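Local coordinates for protein predicted phosphatase, HAD family (Clostridium acetobutylicum, PDB 3MC1) that probably hydrolyses phosphate esters as a haloacid dehalogenase-type phosphatase with an aspartate-rich metal site, at residues Y28-F33 / T53-Y58; I35-E38 / S42-K45; F83-Y88 / K117-H122; E92-S97 / D208-K213; H104-T109 / E153-K158. All coordinates share one frame; numbering follows the deposited sequence.

Contact 1: Y28-F33 / T53-Y58; sequences YSLNKF and TSFMEY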
# COMPACT_ATOMS: atom_id res chain seq x y z
N TYR A 28 -19.09 -0.37 6.66
CA TYR A 28 -20.00 -1.52 6.62
C TYR A 28 -19.70 -2.44 7.80
O TYR A 28 -20.62 -2.97 8.43
CB TYR A 28 -19.82 -2.31 5.33
CG TYR A 28 -20.51 -3.66 5.38
CD1 TYR A 28 -21.89 -3.75 5.20
CD2 TYR A 28 -19.80 -4.82 5.66
CE1 TYR A 28 -22.55 -4.98 5.31
CE2 TYR A 28 -20.44 -6.06 5.77
CZ TYR A 28 -21.82 -6.12 5.59
OH TYR A 28 -22.48 -7.32 5.72
N SER A 29 -18.42 -2.64 8.08
CA SER A 29 -17.98 -3.50 9.18
C SER A 29 -18.31 -2.90 10.55
O SER A 29 -18.84 -3.59 11.42
CB SER A 29 -16.47 -3.74 9.08
OG SER A 29 -16.02 -4.51 10.18
N LEU A 30 -17.99 -1.63 10.73
CA LEU A 30 -18.23 -0.96 12.00
C LEU A 30 -19.71 -0.89 12.33
O LEU A 30 -20.10 -1.05 13.49
CB LEU A 30 -17.64 0.46 11.98
CG LEU A 30 -16.12 0.56 11.86
CD1 LEU A 30 -15.72 2.01 11.70
CD2 LEU A 30 -15.46 -0.05 13.09
N ASN A 31 -20.54 -0.64 11.32
CA ASN A 31 -21.98 -0.56 11.50
C ASN A 31 -22.55 -1.87 12.04
O ASN A 31 -23.62 -1.88 12.66
CB ASN A 31 -22.67 -0.19 10.18
CG ASN A 31 -22.46 1.27 9.81
OD1 ASN A 31 -21.70 1.98 10.46
ND2 ASN A 31 -23.13 1.71 8.75
N LYS A 32 -21.85 -2.97 11.79
CA LYS A 32 -22.28 -4.28 12.27
C LYS A 32 -22.03 -4.35 13.78
O LYS A 32 -22.55 -5.24 14.46
CB LYS A 32 -21.49 -5.39 11.58
CG LYS A 32 -21.81 -5.59 10.12
CD LYS A 32 -23.28 -5.91 9.94
CE LYS A 32 -23.55 -6.44 8.55
NZ LYS A 32 -22.81 -7.71 8.35
N PHE A 33 -21.23 -3.42 14.29
CA PHE A 33 -20.92 -3.37 15.71
C PHE A 33 -21.71 -2.21 16.30
O PHE A 33 -21.45 -1.76 17.42
CB PHE A 33 -19.42 -3.15 15.91
CG PHE A 33 -18.58 -4.32 15.48
CD1 PHE A 33 -18.52 -5.47 16.25
CD2 PHE A 33 -17.86 -4.27 14.29
CE1 PHE A 33 -17.75 -6.56 15.84
CE2 PHE A 33 -17.09 -5.36 13.88
CZ PHE A 33 -17.04 -6.50 14.65
N THR A 53 -4.36 -4.04 12.73
CA THR A 53 -3.72 -3.00 13.53
C THR A 53 -4.66 -1.80 13.69
O THR A 53 -4.76 -1.21 14.78
CB THR A 53 -2.39 -2.53 12.87
OG1 THR A 53 -2.67 -1.66 11.77
CG2 THR A 53 -1.63 -3.72 12.34
N SER A 54 -5.36 -1.44 12.62
CA SER A 54 -6.28 -0.30 12.65
C SER A 54 -7.54 -0.51 13.50
O SER A 54 -7.91 0.36 14.27
CB SER A 54 -6.67 0.09 11.22
OG SER A 54 -5.55 0.56 10.48
N PHE A 55 -8.20 -1.66 13.35
CA PHE A 55 -9.40 -1.92 14.14
C PHE A 55 -9.06 -1.97 15.63
O PHE A 55 -9.82 -1.49 16.48
CB PHE A 55 -10.06 -3.23 13.71
CG PHE A 55 -10.95 -3.10 12.50
CD1 PHE A 55 -12.03 -2.21 12.50
CD2 PHE A 55 -10.72 -3.87 11.35
CE1 PHE A 55 -12.86 -2.09 11.39
CE2 PHE A 55 -11.55 -3.75 10.24
CZ PHE A 55 -12.62 -2.86 10.25
N MSE A 56 -7.91 -2.56 15.95
CA MSE A 56 -7.47 -2.66 17.34
C MSE A 56 -7.10 -1.30 17.92
O MSE A 56 -7.47 -0.97 19.04
CB MSE A 56 -6.28 -3.62 17.45
CG MSE A 56 -6.63 -5.06 17.17
SE MSE A 56 -5.12 -6.23 17.38
CE MSE A 56 -5.10 -6.34 19.32
N GLU A 57 -6.37 -0.51 17.13
CA GLU A 57 -5.93 0.81 17.57
C GLU A 57 -7.04 1.86 17.65
O GLU A 57 -7.13 2.59 18.64
CB GLU A 57 -4.84 1.33 16.63
CG GLU A 57 -4.12 2.58 17.14
CD GLU A 57 -3.23 3.22 16.09
OE1 GLU A 57 -2.57 2.47 15.33
OE2 GLU A 57 -3.18 4.47 16.03
N TYR A 58 -7.87 1.94 16.62
CA TYR A 58 -8.94 2.93 16.56
C TYR A 58 -10.26 2.54 17.24
O TYR A 58 -11.11 3.39 17.48
CB TYR A 58 -9.22 3.31 15.11
CG TYR A 58 -8.00 3.83 14.39
CD1 TYR A 58 -7.39 5.03 14.78
CD2 TYR A 58 -7.42 3.12 13.34
CE1 TYR A 58 -6.24 5.49 14.15
CE2 TYR A 58 -6.26 3.57 12.71
CZ TYR A 58 -5.68 4.76 13.12
OH TYR A 58 -4.53 5.21 12.52
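Phe55 reaches from helix 51-59 across to Leu30 and Ser29 on helix 19-31, and its ring bridges backbones whose nearest CA atoms, those of Leu30 and Phe55, are 9.1 Å apart. The phenyl ring swings beside its own backbone N, with CG anti to the carbonyl carbon (chi1 -83°), which sends the far end of the ring, CE1 and CZ, into the other helix. Leu30 meets it with a single branch: methyl CD2 lies 3.7 Å from Phe55 CE1, at the edge of the ring and near its plane. The CB of Leu30 does not point straight at Phe55. The two residues meet because the leucine CG lies beside the backbone N (chi1 -65°), which carries the methyl across. Both helices belong to the small helical domain inserted after the first strand of the core, consistent with the cap of HAD phosphatases. Ser29 supplies the second touch, with OG 3.8 Å from Phe55 CZ in an oblique approach and CB 4.1 Å from the same carbon. This is van der Waals contact alone, since the buried hydroxyl hydrogen-bonds to the carbonyl O of Ala69 in helix 63-81, which fixes its rotation. Phe46 meets the Phe55 ring edge-to-face, and Phe61 also packs against Phe55.

Contact 2: I35-E38 / S42-K45; sequences IQVE and SLNK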
# COMPACT_ATOMS: atom_id res chain seq x y z
N ILE A 35 -21.57 0.70 15.41
CA ILE A 35 -20.70 1.86 15.47
C ILE A 35 -21.00 2.67 14.21
O ILE A 35 -20.84 2.19 13.09
CB ILE A 35 -19.21 1.46 15.45
CG1 ILE A 35 -18.90 0.59 16.66
CG2 ILE A 35 -18.33 2.70 15.43
CD1 ILE A 35 -17.45 0.14 16.74
N GLN A 36 -21.47 3.90 14.41
CA GLN A 36 -21.79 4.74 13.28
C GLN A 36 -20.62 5.67 13.00
O GLN A 36 -19.80 5.93 13.89
CB GLN A 36 -23.05 5.56 13.59
CG GLN A 36 -24.24 4.73 14.08
CD GLN A 36 -24.65 3.63 13.10
OE1 GLN A 36 -24.97 3.90 11.94
NE2 GLN A 36 -24.65 2.39 13.57
N VAL A 37 -20.51 6.14 11.77
CA VAL A 37 -19.43 7.06 11.41
C VAL A 37 -20.06 8.23 10.66
O VAL A 37 -20.83 8.03 9.71
CB VAL A 37 -18.34 6.35 10.53
CG1 VAL A 37 -18.23 4.88 10.93
CG2 VAL A 37 -18.66 6.48 9.05
N GLU A 38 -19.76 9.45 11.10
CA GLU A 38 -20.33 10.63 10.46
C GLU A 38 -20.03 10.67 8.96
O GLU A 38 -20.95 10.74 8.14
CB GLU A 38 -19.82 11.92 11.13
CG GLU A 38 -18.35 12.27 10.87
CD GLU A 38 -17.37 11.40 11.62
OE1 GLU A 38 -17.35 10.17 11.38
OE2 GLU A 38 -16.61 11.94 12.45
N SER A 42 -13.38 10.24 7.64
CA SER A 42 -12.78 10.03 8.95
C SER A 42 -12.16 8.64 9.06
O SER A 42 -11.51 8.31 10.06
CB SER A 42 -13.82 10.24 10.05
OG SER A 42 -14.83 9.25 10.01
N LEU A 43 -12.37 7.81 8.04
CA LEU A 43 -11.82 6.46 8.04
C LEU A 43 -10.64 6.34 7.07
O LEU A 43 -10.18 5.24 6.78
CB LEU A 43 -12.91 5.44 7.67
CG LEU A 43 -14.12 5.39 8.61
CD1 LEU A 43 -15.13 4.36 8.11
CD2 LEU A 43 -13.65 5.04 10.01
N ASN A 44 -10.16 7.47 6.56
CA ASN A 44 -9.04 7.46 5.63
C ASN A 44 -7.79 6.82 6.23
O ASN A 44 -7.01 6.20 5.51
CB ASN A 44 -8.70 8.89 5.17
CG ASN A 44 -9.67 9.41 4.12
OD1 ASN A 44 -10.64 8.74 3.78
ND2 ASN A 44 -9.40 10.60 3.61
N LYS A 45 -7.61 6.98 7.54
CA LYS A 45 -6.44 6.44 8.22
C LYS A 45 -6.36 4.92 8.12
O LYS A 45 -5.32 4.33 8.41
CB LYS A 45 -6.44 6.84 9.70
CG LYS A 45 -7.51 6.14 10.54
CD LYS A 45 -8.81 6.91 10.54
CE LYS A 45 -8.82 7.96 11.64
NZ LYS A 45 -8.77 7.33 12.99
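Val37 and Leu43 touch at their methyls, while Glu38 and Ser42 join beside them through polar atoms. Both segments belong to the excursion of the chain between helices 19-31 and 51-59 of the helical cap: residues 35-38 have no regular structure, and residues 42-45 form part of a 3-10 turn. Val37 and Ser42, whose CA atoms are the nearest pair at 7.7 Å, have the most surface buried by the contact, followed by Leu43. The apolar half is slight. Val37 points its CB toward the turn and offers CG2, which stands 4.2 Å from CD1 of Leu43, a loose van der Waals approach. Each of these residues also leans on helix 19-31, Val37 against Leu30 and Leu43 against Val26, and the helix thereby floors the pair. Leu43 further packs on Tyr59, which ties the turn to helix 51-59. The polar half lies toward solvent. Glu38 starts in the tight site between its backbone N and carbonyl carbon (chi1 72°) and bends at its next bond, bringing the carboxylate back toward the serine. Ser42 OG hydrogen-bonds chiefly to the carbonyl O of Asp39, and the carboxylate brings a second oxygen close by: Glu38 OE1 and Ser42 OG are 3.0 Å apart.

Contact 3: F83-Y88 / K117-H122; sequences FENKVY and KQILEH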
# COMPACT_ATOMS: atom_id res chain seq x y z
N PHE A 83 -13.64 -2.47 -6.28
CA PHE A 83 -13.95 -1.81 -7.55
C PHE A 83 -14.22 -0.31 -7.40
O PHE A 83 -14.12 0.43 -8.37
CB PHE A 83 -15.15 -2.49 -8.21
CG PHE A 83 -14.94 -3.97 -8.47
CD1 PHE A 83 -13.92 -4.40 -9.31
CD2 PHE A 83 -15.75 -4.92 -7.84
CE1 PHE A 83 -13.71 -5.77 -9.53
CE2 PHE A 83 -15.54 -6.28 -8.06
CZ PHE A 83 -14.52 -6.71 -8.90
N GLU A 84 -14.57 0.13 -6.19
CA GLU A 84 -14.80 1.55 -5.91
C GLU A 84 -13.38 2.03 -5.67
O GLU A 84 -12.97 2.34 -4.55
CB GLU A 84 -15.70 1.68 -4.68
CG GLU A 84 -17.01 0.91 -4.86
CD GLU A 84 -17.99 1.09 -3.71
OE1 GLU A 84 -17.64 0.78 -2.56
OE2 GLU A 84 -19.13 1.54 -3.97
N ASN A 85 -12.66 2.08 -6.78
CA ASN A 85 -11.24 2.37 -6.82
C ASN A 85 -10.92 3.16 -8.09
O ASN A 85 -11.73 3.23 -9.01
CB ASN A 85 -10.55 1.02 -6.89
CG ASN A 85 -9.22 0.99 -6.21
OD1 ASN A 85 -8.53 1.99 -6.10
ND2 ASN A 85 -8.83 -0.20 -5.76
N LYS A 86 -9.72 3.73 -8.13
CA LYS A 86 -9.25 4.50 -9.29
C LYS A 86 -7.74 4.48 -9.28
O LYS A 86 -7.13 4.42 -8.22
CB LYS A 86 -9.71 5.96 -9.21
CG LYS A 86 -11.21 6.19 -9.30
CD LYS A 86 -11.59 7.66 -9.05
CE LYS A 86 -11.19 8.11 -7.64
NZ LYS A 86 -11.72 9.47 -7.31
N VAL A 87 -7.13 4.54 -10.46
CA VAL A 87 -5.67 4.58 -10.56
C VAL A 87 -5.31 6.07 -10.56
O VAL A 87 -5.98 6.86 -11.22
CB VAL A 87 -5.18 3.93 -11.87
CG1 VAL A 87 -3.68 4.15 -12.03
CG2 VAL A 87 -5.49 2.45 -11.85
N TYR A 88 -4.28 6.46 -9.81
CA TYR A 88 -3.88 7.86 -9.77
C TYR A 88 -3.41 8.29 -11.15
O TYR A 88 -2.77 7.51 -11.86
CB TYR A 88 -2.74 8.09 -8.76
CG TYR A 88 -3.16 8.09 -7.30
CD1 TYR A 88 -3.88 9.15 -6.75
CD2 TYR A 88 -2.82 7.02 -6.47
CE1 TYR A 88 -4.25 9.15 -5.41
CE2 TYR A 88 -3.18 7.01 -5.13
CZ TYR A 88 -3.90 8.07 -4.60
OH TYR A 88 -4.28 8.02 -3.28
N LYS A 117 -3.91 -8.54 -6.55
CA LYS A 117 -3.79 -9.08 -7.90
C LYS A 117 -5.06 -8.79 -8.72
O LYS A 117 -4.97 -8.33 -9.86
CB LYS A 117 -3.54 -10.58 -7.82
CG LYS A 117 -3.15 -11.21 -9.14
CD LYS A 117 -2.85 -12.69 -8.96
CE LYS A 117 -1.94 -13.18 -10.07
NZ LYS A 117 -0.62 -12.47 -10.02
N GLN A 118 -6.23 -9.05 -8.13
CA GLN A 118 -7.50 -8.81 -8.82
C GLN A 118 -7.63 -7.36 -9.22
O GLN A 118 -8.10 -7.05 -10.31
CB GLN A 118 -8.70 -9.13 -7.92
CG GLN A 118 -8.93 -10.57 -7.60
CD GLN A 118 -10.19 -10.74 -6.78
OE1 GLN A 118 -11.31 -10.56 -7.28
NE2 GLN A 118 -10.02 -11.06 -5.50
N ILE A 119 -7.24 -6.47 -8.31
CA ILE A 119 -7.31 -5.04 -8.55
C ILE A 119 -6.36 -4.59 -9.66
O ILE A 119 -6.77 -3.88 -10.58
CB ILE A 119 -7.00 -4.27 -7.23
CG1 ILE A 119 -8.16 -4.47 -6.24
CG2 ILE A 119 -6.80 -2.80 -7.51
CD1 ILE A 119 -7.80 -4.07 -4.82
N LEU A 120 -5.10 -5.00 -9.58
CA LEU A 120 -4.12 -4.60 -10.59
C LEU A 120 -4.44 -5.16 -11.97
O LEU A 120 -4.20 -4.51 -12.99
CB LEU A 120 -2.71 -5.00 -10.13
CG LEU A 120 -2.26 -4.20 -8.91
CD1 LEU A 120 -0.98 -4.76 -8.32
CD2 LEU A 120 -2.08 -2.74 -9.33
N GLU A 121 -5.00 -6.36 -12.02
CA GLU A 121 -5.39 -6.96 -13.29
C GLU A 121 -6.64 -6.23 -13.78
O GLU A 121 -6.77 -5.91 -14.97
CB GLU A 121 -5.67 -8.45 -13.13
CG GLU A 121 -4.49 -9.22 -12.57
CD GLU A 121 -4.70 -10.72 -12.58
OE1 GLU A 121 -5.87 -11.15 -12.51
OE2 GLU A 121 -3.70 -11.46 -12.64
N HIS A 122 -7.55 -5.95 -12.86
CA HIS A 122 -8.78 -5.23 -13.20
C HIS A 122 -8.44 -3.90 -13.86
O HIS A 122 -9.08 -3.48 -14.82
CB HIS A 122 -9.61 -4.97 -11.94
CG HIS A 122 -10.86 -4.18 -12.19
ND1 HIS A 122 -11.97 -4.70 -12.82
CD2 HIS A 122 -11.17 -2.89 -11.91
CE1 HIS A 122 -12.90 -3.77 -12.92
NE2 HIS A 122 -12.44 -2.66 -12.37
O HOH W 1 -13.35 0.13 -10.85
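Phe83 sets the edge of its ring against the face of His122, a T-shaped pair with centroids 5.0 Å apart and planes inclined at 63°. Phe83 CD1 does the touching: it sits almost centrally above the imidazole, 3.8 Å from His122 CE1. In the histidine, chi1 of 177° carries the imidazole toward the loop and chi2 (73°) turns its face to the phenylalanine, whose own CB leaves the backbone less directly, so that only the ring comes close. Beside the rings a water donates a hydrogen bond to Phe83 O at 2.6 Å and makes a weak one with His122 NE2 at 3.3 Å, a polar link running alongside the aromatic one. One turn earlier on the helix, Ile119 meets Asn85 at about a right angle. Its CG2 lies 3.7 Å from Asn85 ND2, an apolar cover over a buried amide. That amide is held at both ends, ND2 bonding to Met82 O and OD1 accepting from Lys86 N. Residues 83-88 lead from the last cap helix, 63-81, back into the Rossmann-like core and pair through backbone hydrogen bonds with Leu15 and Asp17 of the outgoing connection and with Gly21 at the start of helix 19-31. The contact therefore rests this cap-to-core linker against helix 113-122, which follows strand 104-109 of the central sheet.

Contact 4: E92-S97 / D208-K213; sequences EALLSS and DELHKK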
# COMPACT_ATOMS: atom_id res chain seq x y z
N GLU A 92 0.15 4.87 -14.68
CA GLU A 92 0.49 3.93 -15.74
C GLU A 92 1.64 4.47 -16.60
O GLU A 92 2.53 3.73 -16.99
CB GLU A 92 -0.72 3.60 -16.61
CG GLU A 92 -0.37 2.73 -17.80
CD GLU A 92 -1.58 2.04 -18.41
OE1 GLU A 92 -2.71 2.54 -18.22
OE2 GLU A 92 -1.39 1.02 -19.09
N ALA A 93 1.61 5.77 -16.88
CA ALA A 93 2.67 6.41 -17.67
C ALA A 93 4.00 6.18 -16.94
O ALA A 93 5.02 5.83 -17.55
CB ALA A 93 2.39 7.88 -17.81
N LEU A 94 3.99 6.37 -15.63
CA LEU A 94 5.17 6.17 -14.79
C LEU A 94 5.70 4.74 -14.92
O LEU A 94 6.89 4.54 -15.21
CB LEU A 94 4.85 6.47 -13.32
CG LEU A 94 5.96 6.13 -12.31
CD1 LEU A 94 7.19 7.00 -12.58
CD2 LEU A 94 5.47 6.34 -10.89
N LEU A 95 4.83 3.76 -14.70
CA LEU A 95 5.19 2.35 -14.78
C LEU A 95 5.78 1.99 -16.13
O LEU A 95 6.78 1.26 -16.20
CB LEU A 95 3.97 1.47 -14.52
CG LEU A 95 3.30 1.66 -13.16
CD1 LEU A 95 2.04 0.77 -13.07
CD2 LEU A 95 4.28 1.29 -12.06
N SER A 96 5.15 2.47 -17.20
CA SER A 96 5.64 2.18 -18.54
C SER A 96 7.05 2.75 -18.70
O SER A 96 7.97 2.03 -19.09
CB SER A 96 4.72 2.80 -19.60
OG SER A 96 5.11 2.41 -20.90
N SER A 97 7.22 4.03 -18.38
CA SER A 97 8.52 4.70 -18.48
C SER A 97 9.61 3.95 -17.71
O SER A 97 10.71 3.75 -18.22
CB SER A 97 8.41 6.14 -17.97
OG SER A 97 9.66 6.81 -18.07
N ASP A 208 4.76 12.86 -11.11
CA ASP A 208 5.85 13.32 -11.97
C ASP A 208 7.10 13.54 -11.13
O ASP A 208 8.21 13.23 -11.56
CB ASP A 208 5.48 14.61 -12.69
CG ASP A 208 6.53 15.01 -13.72
OD1 ASP A 208 6.82 14.18 -14.61
OD2 ASP A 208 7.05 16.14 -13.64
N GLU A 209 6.92 14.10 -9.94
CA GLU A 209 8.04 14.34 -9.03
C GLU A 209 8.63 12.99 -8.63
O GLU A 209 9.84 12.87 -8.43
CB GLU A 209 7.55 15.05 -7.76
CG GLU A 209 7.15 16.50 -7.95
CD GLU A 209 8.33 17.45 -7.86
OE1 GLU A 209 8.18 18.50 -7.20
OE2 GLU A 209 9.40 17.15 -8.44
N LEU A 210 7.76 11.99 -8.50
CA LEU A 210 8.16 10.64 -8.13
C LEU A 210 9.03 10.08 -9.25
O LEU A 210 10.08 9.49 -9.00
CB LEU A 210 6.91 9.78 -7.93
CG LEU A 210 7.07 8.29 -7.60
CD1 LEU A 210 7.95 8.10 -6.37
CD2 LEU A 210 5.69 7.68 -7.38
N HIS A 211 8.60 10.27 -10.49
CA HIS A 211 9.33 9.79 -11.64
C HIS A 211 10.76 10.34 -11.63
O HIS A 211 11.73 9.59 -11.71
CB HIS A 211 8.62 10.21 -12.93
CG HIS A 211 9.20 9.61 -14.17
ND1 HIS A 211 10.52 9.77 -14.54
CD2 HIS A 211 8.64 8.83 -15.13
CE1 HIS A 211 10.74 9.12 -15.67
NE2 HIS A 211 9.62 8.54 -16.05
N LYS A 212 10.87 11.66 -11.52
CA LYS A 212 12.16 12.35 -11.51
C LYS A 212 13.08 11.84 -10.41
O LYS A 212 14.26 11.56 -10.64
CB LYS A 212 11.97 13.85 -11.31
CG LYS A 212 11.12 14.53 -12.37
CD LYS A 212 11.01 16.03 -12.09
CE LYS A 212 10.18 16.75 -13.13
NZ LYS A 212 10.78 16.65 -14.49
N LYS A 213 12.52 11.71 -9.20
CA LYS A 213 13.27 11.25 -8.04
C LYS A 213 13.80 9.83 -8.18
O LYS A 213 14.91 9.53 -7.75
CB LYS A 213 12.40 11.34 -6.79
CG LYS A 213 13.18 11.26 -5.49
CD LYS A 213 14.07 12.49 -5.33
CE LYS A 213 14.57 12.66 -3.91
NZ LYS A 213 15.34 13.92 -3.76
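Helices 92-97 and 208-213 run almost parallel, their short axes 10.2 Å apart and crossing at -15°, with Leu94 and His211 the nearest residues by CA. They are neighbouring helices flanking the parallel sheet of the Rossmann-like HAD core: helix 207-215 lies against strands 182-185 and 202-204 through Leu210, and helix 91-101 leads into strand 104-109. Leu94 divides its two methyls between successive residues of the other helix. CD2 meets CD2 of Leu210 at 3.8 Å, the leucines crossing at about a right angle on the sheet side. CD1 fits close to the stem of His211, 3.5 Å from its CB, as the two side chains slide past each other in opposite directions. Farther from the sheet the contact turns polar. His211 has CG anti to the backbone N (chi1 -172°), which carries the ring across to Ser97 on the next turn of helix 91-101. The serine comes to the ring edge, near its plane, and its CB also packs there, 3.3 Å from His211 NE2. Ser97 OG and His211 NE2 share a short hydrogen bond of 2.7 Å in which either may be the donor.

Contact 5: H104-T109 / E153-K158; sequences HLVVAT and ESLNIK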
# COMPACT_ATOMS: atom_id res chain seq x y z
N HIS A 104 12.96 -3.16 -12.67
CA HIS A 104 12.10 -4.31 -12.40
C HIS A 104 11.15 -3.76 -11.33
O HIS A 104 11.61 -3.27 -10.29
CB HIS A 104 12.89 -5.49 -11.84
CG HIS A 104 13.72 -6.19 -12.86
ND1 HIS A 104 14.87 -5.65 -13.39
CD2 HIS A 104 13.56 -7.40 -13.46
CE1 HIS A 104 15.38 -6.48 -14.28
NE2 HIS A 104 14.61 -7.55 -14.34
N LEU A 105 9.84 -3.82 -11.58
CA LEU A 105 8.86 -3.27 -10.66
C LEU A 105 8.17 -4.35 -9.82
O LEU A 105 7.81 -5.40 -10.34
CB LEU A 105 7.81 -2.46 -11.44
CG LEU A 105 8.36 -1.47 -12.49
CD1 LEU A 105 7.22 -0.70 -13.17
CD2 LEU A 105 9.32 -0.50 -11.82
N VAL A 106 7.98 -4.06 -8.53
CA VAL A 106 7.36 -5.01 -7.61
C VAL A 106 6.35 -4.32 -6.70
O VAL A 106 6.55 -3.18 -6.30
CB VAL A 106 8.45 -5.69 -6.70
CG1 VAL A 106 7.80 -6.69 -5.75
CG2 VAL A 106 9.51 -6.39 -7.56
N VAL A 107 5.26 -5.00 -6.39
CA VAL A 107 4.29 -4.43 -5.46
C VAL A 107 4.54 -5.13 -4.13
O VAL A 107 4.60 -6.36 -4.06
CB VAL A 107 2.82 -4.67 -5.88
CG1 VAL A 107 1.88 -4.25 -4.73
CG2 VAL A 107 2.48 -3.88 -7.13
N ALA A 108 4.71 -4.34 -3.08
CA ALA A 108 4.93 -4.86 -1.74
C ALA A 108 3.87 -4.14 -0.90
O ALA A 108 4.01 -2.95 -0.61
CB ALA A 108 6.33 -4.51 -1.25
N THR A 109 2.82 -4.86 -0.52
CA THR A 109 1.72 -4.25 0.21
C THR A 109 1.17 -5.08 1.37
O THR A 109 1.29 -6.30 1.38
CB THR A 109 0.56 -3.94 -0.78
OG1 THR A 109 -0.54 -3.37 -0.07
CG2 THR A 109 0.10 -5.22 -1.48
N GLU A 153 13.21 -11.55 -0.48
CA GLU A 153 13.67 -12.93 -0.40
C GLU A 153 13.21 -13.74 -1.62
O GLU A 153 13.98 -14.50 -2.20
CB GLU A 153 13.13 -13.59 0.88
CG GLU A 153 13.80 -13.09 2.15
CD GLU A 153 13.21 -13.71 3.40
OE1 GLU A 153 12.45 -14.70 3.26
OE2 GLU A 153 13.49 -13.22 4.50
N SER A 154 11.95 -13.56 -2.00
CA SER A 154 11.37 -14.28 -3.13
C SER A 154 12.01 -13.98 -4.47
O SER A 154 12.12 -14.86 -5.33
CB SER A 154 9.88 -13.99 -3.24
OG SER A 154 9.20 -14.45 -2.08
N LEU A 155 12.41 -12.73 -4.66
CA LEU A 155 13.03 -12.30 -5.92
C LEU A 155 14.54 -12.16 -5.80
O LEU A 155 15.21 -11.77 -6.75
CB LEU A 155 12.42 -10.96 -6.35
CG LEU A 155 10.94 -11.00 -6.75
CD1 LEU A 155 10.28 -9.63 -6.54
CD2 LEU A 155 10.84 -11.43 -8.19
N ASN A 156 15.07 -12.48 -4.62
CA ASN A 156 16.50 -12.38 -4.36
C ASN A 156 17.01 -10.97 -4.65
O ASN A 156 17.98 -10.77 -5.38
CB ASN A 156 17.27 -13.40 -5.20
CG ASN A 156 18.71 -13.52 -4.76
OD1 ASN A 156 18.99 -13.77 -3.59
ND2 ASN A 156 19.63 -13.34 -5.70
N ILE A 157 16.33 -9.99 -4.06
CA ILE A 157 16.67 -8.58 -4.21
C ILE A 157 17.55 -8.16 -3.03
O ILE A 157 17.26 -8.47 -1.87
CB ILE A 157 15.38 -7.71 -4.21
CG1 ILE A 157 14.45 -8.18 -5.33
CG2 ILE A 157 15.74 -6.24 -4.37
CD1 ILE A 157 13.08 -7.51 -5.30
N LYS A 158 18.64 -7.45 -3.33
CA LYS A 158 19.55 -6.97 -2.30
C LYS A 158 19.17 -5.55 -1.91
O LYS A 158 18.65 -4.79 -2.72
CB LYS A 158 21.00 -7.00 -2.79
CG LYS A 158 21.52 -8.38 -3.17
CD LYS A 158 21.49 -9.34 -1.98
CE LYS A 158 22.19 -10.64 -2.33
NZ LYS A 158 21.60 -11.28 -3.54
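Val106 places CG1 anti to its backbone N (chi1 -179°) and thereby turns CG2 to the side of that N, while Leu155 folds CG beside its own N (chi1 -67°); together these torsions aim the two side chains at one another, tip to tip. Leu155 CD1 fills the meeting point. It lies 3.5 Å from Val106 CG2, tighter than usual for two methyls, and 3.9 Å from Val106 CG1, so a single leucine methyl rests against both branches of the valine. Ile157 adds a looser touch, its CD1 standing 4.4 Å from the same CG2. No hydrogen bond crosses between the segments, and the backbones stay well apart. In the doubly wound, Rossmann-like core typical of HAD enzymes, strand 104-109 lies between strands 131-135 and 6-9, and helix 144-155 forms part of the crossover from strand 131-135 to strand 162-166. Val106 meets the end of this helix, while Leu105 and Val107 serve other helices, 91-101 and 113-122. The helix stops in a Schellman motif: Asn156 takes positive phi, its N bonding weakly to Glu153 O and Ile157 N reaching back to Met152 O. This reversal lets Leu155 and Ile157, on either side of Asn156, both point toward the strand; Ile157 also touches Tyr6 of the adjacent strand 6-9. At the far end of strand 104-109, Thr109 OG1 hydrogen-bonds to Asp10 OD1, and Asp10 is one of the residues of the sodium site.

Contacts 1 and 2 belong to the helical cap and are joined by Leu30 of contact 1, whose CD1 methyl packs on Val37 of contact 2; contact 1 is buried and chiefly apolar, contact 2 only partly buried and mixed. Contacts 4 and 5 lie in the sheet-and-helix core: contact 5 is a buried, purely apolar touch of strand and helix end, whereas contact 4 has leucines inside and a serine-histidine bond outside. They meet where Leu95 touches Leu105. Contact 3, between cap and core, is partly buried, its aromatic pair and bridging water at the surface and its Asn85-Ile119 touch inside; its Leu120 packs on Val107 of contact 5. Contacts 1 and 4 stand farthest apart, their centres about 35 Å distant.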